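Local atomic coordinates of LD10117p (Drosophila melanogaster, PDB entry 5HJQ), a protein that acts as a GTPase-activating protein for Rab35 in synaptic vesicle protein turnover and binds phosphoinositides through its TBC domain, the part present here. Residues A[79-88]-A[97-107]. Sequence-based numbering, arbitrary orientation.
With I3P (D-myo-inositol-1,4,5-triphosphate), chain B.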
ATOM      1  N   LEU A  79     -15.112  10.571 -17.304  1.00 81.63           N
ATOM      2  CA  LEU A  79     -14.556  10.381 -15.970  1.00 76.62           C
ATOM      3  C   LEU A  79     -14.694  11.648 -15.132  1.00 79.59           C
ATOM      4  O   LEU A  79     -14.815  12.748 -15.672  1.00 81.26           O
ATOM      5  CB  LEU A  79     -13.089   9.960 -16.064  1.00 75.80           C
ATOM      6  CG  LEU A  79     -12.837   8.656 -16.829  1.00 76.77           C
ATOM      7  CD1 LEU A  79     -11.357   8.305 -16.854  1.00 77.85           C
ATOM      8  CD2 LEU A  79     -13.643   7.521 -16.226  1.00 73.59           C
ATOM      9  N   ARG A  80     -14.687  11.487 -13.812  1.00 78.26           N
ATOM     10  CA  ARG A  80     -14.800  12.621 -12.901  1.00 77.94           C
ATOM     11  C   ARG A  80     -13.507  13.434 -12.909  1.00 75.78           C
ATOM     12  O   ARG A  80     -12.463  12.945 -13.343  1.00 78.69           O
ATOM     13  CB  ARG A  80     -15.126  12.144 -11.483  1.00 76.02           C
ATOM     14  CG  ARG A  80     -16.558  11.647 -11.307  1.00 77.62           C
ATOM     15  CD  ARG A  80     -17.564  12.727 -11.675  1.00 90.29           C
ATOM     16  NE  ARG A  80     -18.251  13.270 -10.506  1.00 91.64           N
ATOM     17  CZ  ARG A  80     -19.334  12.732  -9.954  1.00 92.05           C
ATOM     18  NH1 ARG A  80     -19.873  11.635 -10.471  1.00 89.80           N
ATOM     19  NH2 ARG A  80     -19.886  13.299  -8.888  1.00 90.75           N
ATOM     20  N   SER A  81     -13.574  14.674 -12.431  1.00 70.15           N
ATOM     21  CA  SER A  81     -12.410  15.557 -12.449  1.00 67.63           C
ATOM     22  C   SER A  81     -12.002  15.980 -11.041  1.00 61.99           C
ATOM     23  O   SER A  81     -12.773  15.836 -10.091  1.00 60.56           O
ATOM     24  CB  SER A  81     -12.687  16.800 -13.301  1.00 65.41           C
ATOM     25  OG  SER A  81     -13.446  17.754 -12.578  1.00 59.29           O
ATOM     26  N   TYR A  82     -10.791  16.517 -10.921  1.00 63.03           N
ATOM     27  CA  TYR A  82     -10.249  16.930  -9.628  1.00 64.54           C
ATOM     28  C   TYR A  82     -11.112  17.966  -8.915  1.00 69.06           C
ATOM     29  O   TYR A  82     -11.434  17.810  -7.737  1.00 69.73           O
ATOM     30  CB  TYR A  82      -8.837  17.492  -9.792  1.00 66.10           C
ATOM     31  CG  TYR A  82      -8.347  18.202  -8.551  1.00 67.73           C
ATOM     32  CD1 TYR A  82      -8.038  17.489  -7.401  1.00 68.53           C
ATOM     33  CD2 TYR A  82      -8.219  19.584  -8.519  1.00 66.88           C
ATOM     34  CE1 TYR A  82      -7.600  18.131  -6.256  1.00 68.74           C
ATOM     35  CE2 TYR A  82      -7.783  20.237  -7.380  1.00 68.58           C
ATOM     36  CZ  TYR A  82      -7.475  19.506  -6.251  1.00 72.31           C
ATOM     37  OH  TYR A  82      -7.042  20.148  -5.115  1.00 77.56           O
ATOM     38  N   THR A  83     -11.472  19.027  -9.631  1.00 68.29           N
ATOM     39  CA  THR A  83     -12.202  20.139  -9.035  1.00 70.09           C
ATOM     40  C   THR A  83     -13.585  19.709  -8.558  1.00 67.82           C
ATOM     41  O   THR A  83     -14.082  20.214  -7.551  1.00 69.75           O
ATOM     42  CB  THR A  83     -12.344  21.315 -10.024  1.00 69.85           C
ATOM     43  OG1 THR A  83     -13.154  20.919 -11.137  1.00 71.97           O
ATOM     44  CG2 THR A  83     -10.977  21.746 -10.529  1.00 69.41           C
ATOM     45  N   GLU A  84     -14.201  18.779  -9.283  1.00 65.93           N
ATOM     46  CA  GLU A  84     -15.483  18.214  -8.873  1.00 69.80           C
ATOM     47  C   GLU A  84     -15.372  17.595  -7.486  1.00 73.00           C
ATOM     48  O   GLU A  84     -16.159  17.898  -6.590  1.00 75.78           O
ATOM     49  CB  GLU A  84     -15.964  17.156  -9.869  1.00 72.55           C
ATOM     50  CG  GLU A  84     -16.304  17.680 -11.250  1.00 75.76           C
ATOM     51  CD  GLU A  84     -16.766  16.575 -12.189  1.00 81.58           C
ATOM     52  OE1 GLU A  84     -17.766  15.900 -11.866  1.00 84.99           O
ATOM     53  OE2 GLU A  84     -16.122  16.378 -13.243  1.00 82.25           O
ATOM     54  N   ILE A  85     -14.373  16.734  -7.323  1.00 70.17           N
ATOM     55  CA  ILE A  85     -14.149  16.015  -6.074  1.00 71.57           C
ATOM     56  C   ILE A  85     -13.762  16.952  -4.929  1.00 71.74           C
ATOM     57  O   ILE A  85     -14.214  16.774  -3.794  1.00 67.73           O
ATOM     58  CB  ILE A  85     -13.059  14.936  -6.254  1.00 69.75           C
ATOM     59  CG1 ILE A  85     -13.518  13.895  -7.279  1.00 64.03           C
ATOM     60  CG2 ILE A  85     -12.737  14.260  -4.931  1.00 69.94           C
ATOM     61  CD1 ILE A  85     -12.408  13.020  -7.810  1.00 63.27           C
ATOM     62  N   GLN A  86     -12.934  17.951  -5.228  1.00 70.27           N
ATOM     63  CA  GLN A  86     -12.522  18.927  -4.222  1.00 75.32           C
ATOM     64  C   GLN A  86     -13.726  19.673  -3.657  1.00 75.69           C
ATOM     65  O   GLN A  86     -13.782  19.976  -2.464  1.00 75.33           O
ATOM     66  CB  GLN A  86     -11.522  19.926  -4.805  1.00 71.10           C
ATOM     67  CG  GLN A  86     -10.959  20.894  -3.777  1.00 69.99           C
ATOM     68  CD  GLN A  86     -10.447  22.178  -4.400  1.00 86.92           C
ATOM     69  OE1 GLN A  86     -10.608  22.409  -5.600  1.00 85.65           O
ATOM     70  NE2 GLN A  86      -9.829  23.026  -3.583  1.00 91.66           N
ATOM     71  N   GLN A  87     -14.687  19.970  -4.528  1.00 73.20           N
ATOM     72  CA  GLN A  87     -15.930  20.605  -4.114  1.00 75.97           C
ATOM     73  C   GLN A  87     -16.680  19.710  -3.137  1.00 79.73           C
ATOM     74  O   GLN A  87     -17.006  20.124  -2.024  1.00 80.72           O
ATOM     75  CB  GLN A  87     -16.805  20.912  -5.327  1.00 76.85           C
ATOM     76  CG  GLN A  87     -18.215  21.353  -4.975  1.00 82.53           C
ATOM     77  CD  GLN A  87     -19.112  21.458  -6.193  1.00 85.72           C
ATOM     78  OE1 GLN A  87     -19.853  22.429  -6.350  1.00 85.14           O
ATOM     79  NE2 GLN A  87     -19.049  20.455  -7.063  1.00 82.46           N
ATOM     80  N   LEU A  88     -16.942  18.479  -3.569  1.00 73.71           N
ATOM     81  CA  LEU A  88     -17.615  17.482  -2.746  1.00 79.24           C
ATOM     82  C   LEU A  88     -16.907  17.312  -1.408  1.00 79.06           C
ATOM     83  O   LEU A  88     -17.547  17.133  -0.372  1.00 79.70           O
ATOM     84  CB  LEU A  88     -17.676  16.137  -3.474  1.00 75.92           C
ATOM     85  CG  LEU A  88     -18.364  16.096  -4.840  1.00 74.15           C
ATOM     86  CD1 LEU A  88     -18.125  14.761  -5.504  1.00 71.69           C
ATOM     87  CD2 LEU A  88     -19.851  16.363  -4.717  1.00 75.53           C
ATOM     88  N   VAL A  97     -17.247  10.871  -2.573  1.00 66.96           N
ATOM     89  CA  VAL A  97     -15.852  10.861  -2.997  1.00 71.53           C
ATOM     90  C   VAL A  97     -15.294   9.441  -2.970  1.00 70.93           C
ATOM     91  O   VAL A  97     -14.649   9.001  -3.927  1.00 65.98           O
ATOM     92  CB  VAL A  97     -14.984  11.775  -2.108  1.00 72.09           C
ATOM     93  CG1 VAL A  97     -13.506  11.522  -2.359  1.00 66.62           C
ATOM     94  CG2 VAL A  97     -15.329  13.238  -2.354  1.00 70.77           C
ATOM     95  N   LYS A  98     -15.560   8.730  -1.876  1.00 67.10           N
ATOM     96  CA  LYS A  98     -15.119   7.346  -1.722  1.00 67.69           C
ATOM     97  C   LYS A  98     -15.578   6.489  -2.894  1.00 65.56           C
ATOM     98  O   LYS A  98     -14.805   5.702  -3.438  1.00 65.72           O
ATOM     99  CB  LYS A  98     -15.639   6.749  -0.409  1.00 66.12           C
ATOM    100  CG  LYS A  98     -15.303   5.273  -0.231  1.00 71.12           C
ATOM    101  CD  LYS A  98     -15.770   4.737   1.117  1.00 69.85           C
ATOM    102  CE  LYS A  98     -17.285   4.643   1.189  1.00 69.32           C
ATOM    103  NZ  LYS A  98     -17.729   3.996   2.456  1.00 76.42           N
ATOM    104  N   ASN A  99     -16.837   6.659  -3.286  1.00 69.56           N
ATOM    105  CA  ASN A  99     -17.410   5.869  -4.368  1.00 72.17           C
ATOM    106  C   ASN A  99     -16.892   6.281  -5.739  1.00 64.37           C
ATOM    107  O   ASN A  99     -16.736   5.443  -6.621  1.00 65.20           O
ATOM    108  CB  ASN A  99     -18.937   5.955  -4.334  1.00 73.69           C
ATOM    109  CG  ASN A  99     -19.548   5.010  -3.312  1.00 72.45           C
ATOM    110  OD1 ASN A  99     -19.699   3.816  -3.571  1.00 73.35           O
ATOM    111  ND2 ASN A  99     -19.899   5.540  -2.145  1.00 74.89           N
ATOM    112  N   ILE A 100     -16.619   7.570  -5.914  1.00 69.63           N
ATOM    113  CA  ILE A 100     -16.035   8.051  -7.161  1.00 71.17           C
ATOM    114  C   ILE A 100     -14.649   7.448  -7.346  1.00 68.27           C
ATOM    115  O   ILE A 100     -14.304   6.972  -8.429  1.00 72.22           O
ATOM    116  CB  ILE A 100     -15.940   9.588  -7.192  1.00 70.07           C
ATOM    117  CG1 ILE A 100     -17.333  10.199  -7.352  1.00 73.97           C
ATOM    118  CG2 ILE A 100     -15.029  10.052  -8.320  1.00 67.72           C
ATOM    119  CD1 ILE A 100     -17.406  11.643  -6.948  1.00 74.11           C
ATOM    120  N   LEU A 101     -13.865   7.461  -6.274  1.00 61.74           N
ATOM    121  CA  LEU A 101     -12.522   6.898  -6.295  1.00 62.79           C
ATOM    122  C   LEU A 101     -12.543   5.406  -6.618  1.00 63.45           C
ATOM    123  O   LEU A 101     -11.655   4.900  -7.305  1.00 58.70           O
ATOM    124  CB  LEU A 101     -11.829   7.134  -4.955  1.00 61.20           C
ATOM    125  CG  LEU A 101     -11.485   8.590  -4.639  1.00 60.29           C
ATOM    126  CD1 LEU A 101     -11.207   8.754  -3.159  1.00 60.97           C
ATOM    127  CD2 LEU A 101     -10.294   9.069  -5.469  1.00 52.72           C
ATOM    128  N   ARG A 102     -13.567   4.711  -6.127  1.00 64.91           N
ATOM    129  CA  ARG A 102     -13.701   3.277  -6.368  1.00 65.42           C
ATOM    130  C   ARG A 102     -14.043   2.956  -7.823  1.00 67.73           C
ATOM    131  O   ARG A 102     -13.567   1.962  -8.371  1.00 61.39           O
ATOM    132  CB  ARG A 102     -14.766   2.670  -5.445  1.00 64.76           C
ATOM    133  CG  ARG A 102     -14.387   2.638  -3.971  1.00 66.18           C
ATOM    134  CD  ARG A 102     -15.479   1.985  -3.132  1.00 65.23           C
ATOM    135  NE  ARG A 102     -15.164   1.994  -1.706  1.00 65.70           N
ATOM    136  CZ  ARG A 102     -15.925   1.431  -0.771  1.00 67.38           C
ATOM    137  NH1 ARG A 102     -17.046   0.813  -1.113  1.00 65.19           N
ATOM    138  NH2 ARG A 102     -15.563   1.479   0.504  1.00 60.33           N
ATOM    139  N   GLU A 103     -14.857   3.803  -8.450  1.00 73.22           N
ATOM    140  CA  GLU A 103     -15.396   3.483  -9.773  1.00 76.15           C
ATOM    141  C   GLU A 103     -14.712   4.201 -10.936  1.00 67.52           C
ATOM    142  O   GLU A 103     -14.703   3.687 -12.060  1.00 69.54           O
ATOM    143  CB  GLU A 103     -16.894   3.775  -9.809  1.00 75.00           C
ATOM    144  CG  GLU A 103     -17.639   3.306  -8.576  1.00 80.36           C
ATOM    145  CD  GLU A 103     -18.871   2.484  -8.912  1.00 95.16           C
ATOM    146  OE1 GLU A 103     -18.904   1.901 -10.018  1.00101.34           O
ATOM    147  OE2 GLU A 103     -19.794   2.400  -8.069  1.00 97.41           O
ATOM    148  N   ASN A 104     -14.135   5.369 -10.674  1.00 69.93           N
ATOM    149  CA  ASN A 104     -13.429   6.097 -11.721  1.00 72.52           C
ATOM    150  C   ASN A 104     -12.013   5.567 -11.923  1.00 69.73           C
ATOM    151  O   ASN A 104     -11.134   5.764 -11.081  1.00 64.71           O
ATOM    152  CB  ASN A 104     -13.387   7.595 -11.414  1.00 72.33           C
ATOM    153  CG  ASN A 104     -14.700   8.292 -11.721  1.00 75.46           C
ATOM    154  OD1 ASN A 104     -14.818   9.026 -12.709  1.00 81.20           O
ATOM    155  ND2 ASN A 104     -15.697   8.065 -10.877  1.00 74.88           N
ATOM    156  N   SER A 105     -11.804   4.897 -13.051  1.00 69.66           N
ATOM    157  CA  SER A 105     -10.502   4.336 -13.380  1.00 64.14           C
ATOM    158  C   SER A 105      -9.697   5.280 -14.268  1.00 68.25           C
ATOM    159  O   SER A 105      -9.480   4.999 -15.448  1.00 64.43           O
ATOM    160  CB  SER A 105     -10.668   2.980 -14.068  1.00 58.87           C
ATOM    161  OG  SER A 105      -9.412   2.399 -14.362  1.00 70.25           O
ATOM    162  N   TRP A 106      -9.267   6.400 -13.693  1.00 67.48           N
ATOM    163  CA  TRP A 106      -8.416   7.350 -14.401  1.00 69.75           C
ATOM    164  C   TRP A 106      -7.169   6.649 -14.921  1.00 71.22           C
ATOM    165  O   TRP A 106      -6.555   5.861 -14.202  1.00 75.67           O
ATOM    166  CB  TRP A 106      -8.018   8.512 -13.490  1.00 66.56           C
ATOM    167  CG  TRP A 106      -9.174   9.305 -12.970  1.00 71.42           C
ATOM    168  CD1 TRP A 106      -9.939  10.191 -13.669  1.00 70.12           C
ATOM    169  CD2 TRP A 106      -9.686   9.300 -11.632  1.00 66.46           C
ATOM    170  NE1 TRP A 106     -10.900  10.734 -12.852  1.00 73.04           N
ATOM    171  CE2 TRP A 106     -10.767  10.203 -11.596  1.00 71.61           C
ATOM    172  CE3 TRP A 106      -9.334   8.624 -10.461  1.00 69.58           C
ATOM    173  CZ2 TRP A 106     -11.499  10.445 -10.436  1.00 71.09           C
ATOM    174  CZ3 TRP A 106     -10.067   8.862  -9.311  1.00 70.10           C
ATOM    175  CH2 TRP A 106     -11.136   9.765  -9.307  1.00 73.46           C
ATOM    176  N   PRO A 107      -6.799   6.925 -16.181  1.00 71.54           N
ATOM    177  CA  PRO A 107      -5.637   6.288 -16.808  1.00 67.18           C
ATOM    178  C   PRO A 107      -4.346   6.575 -16.048  1.00 69.33           C
ATOM    179  O   PRO A 107      -4.307   7.467 -15.202  1.00 66.47           O
ATOM    180  CB  PRO A 107      -5.602   6.915 -18.206  1.00 68.70           C
ATOM    181  CG  PRO A 107      -7.002   7.373 -18.450  1.00 67.13           C
ATOM    182  CD  PRO A 107      -7.509   7.816 -17.114  1.00 66.46           C
TER
HETATM  183  C1  I3P B 401     -19.607  -2.141   5.904  1.00 90.03           C
HETATM  184  C2  I3P B 401     -20.567  -1.418   6.831  1.00 89.25           C
HETATM  185  C3  I3P B 401     -19.857  -0.422   7.749  1.00 91.91           C
HETATM  186  C4  I3P B 401     -18.578   0.232   7.224  1.00 92.84           C
HETATM  187  C5  I3P B 401     -18.006  -0.220   5.884  1.00 85.90           C
HETATM  188  C6  I3P B 401     -18.926  -1.120   5.048  1.00 83.11           C
HETATM  189  O1  I3P B 401     -20.278  -3.071   5.033  1.00 88.84           O
HETATM  190  O2  I3P B 401     -21.497  -0.720   6.056  1.00 93.79           O
HETATM  191  O3  I3P B 401     -20.774   0.617   8.080  1.00 95.72           O
HETATM  192  O4  I3P B 401     -17.560   0.033   8.225  1.00 95.84           O
HETATM  193  O5  I3P B 401     -17.688   0.924   5.129  1.00 79.25           O
HETATM  194  O6  I3P B 401     -18.166  -1.797   4.052  1.00 87.35           O
HETATM  195  P1  I3P B 401     -21.613  -3.841   5.487  1.00 97.05           P
HETATM  196  O11 I3P B 401     -22.758  -2.891   5.518  1.00 95.27           O
HETATM  197  O12 I3P B 401     -21.913  -4.926   4.477  1.00 93.09           O
HETATM  198  O13 I3P B 401     -21.419  -4.490   6.871  1.00 83.90           O
HETATM  199  P4  I3P B 401     -17.035   1.320   9.030  1.00107.50           P
HETATM  200  O41 I3P B 401     -17.855   2.526   8.635  1.00101.95           O
HETATM  201  O42 I3P B 401     -15.565   1.560   8.683  1.00 92.77           O
HETATM  202  O43 I3P B 401     -17.172   1.070  10.551  1.00 98.60           O
HETATM  203  P5  I3P B 401     -16.562   0.840   4.031  1.00 74.01           P
HETATM  204  O51 I3P B 401     -16.161   2.211   3.628  1.00 79.97           O
HETATM  205  O52 I3P B 401     -15.361   0.122   4.591  1.00 72.02           O
HETATM  206  O53 I3P B 401     -17.067   0.101   2.820  1.00 69.42           O
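Helices 82-88 and 97-103 run roughly antiparallel, 153° between their directions and their axes 10.7 Å apart at closest approach, an alpha-alpha hairpin in which L79 and R80, ahead of the first helix, lie against N104 and W106, beyond the end of the second. R80 is gripped through both its backbone polar atoms. Its N gives a nearly straight bond to N104 OD1 (2.7 Å, 167° at the hydrogen), and its O accepts the indole N-H (W106 NE1 to R80 O 2.8 Å) and lies at the ring edge, close to the ring plane. The N104 amide is held from its other end too: ND2 turns back to I100 O, which also accepts N104 N. Bends at chi2 and chi3 fold the R80 side chain back over I100, whose CD1 sits over one guanidinium face, 3.6 Å from NH2, while R80 NE forms a salt bridge with E84 OE1. Between the helices the packing is aliphatic: L88 CD1 meets I100 CD1 at 3.5 Å, I85 CG2 rests on V97 CG2 at 3.8 Å, and I85 CD1 reaches the benzo side of the W106 indole obliquely. L116 of helix 113-122 also touches that indole. K98 and R102 instead reach the inositol trisphosphate, with K98 NZ 2.6 Å from I3P O51 and R102 NH2 bonded to I3P O53. Bonded at both ends, the N104 amide should be fixed in rotation, and the N-H of the buried W106 is satisfied; together they tie the chain before helix 82-88 to the C-terminal end of the helix bearing K98 and R102, two residues of the phosphoinositide pocket.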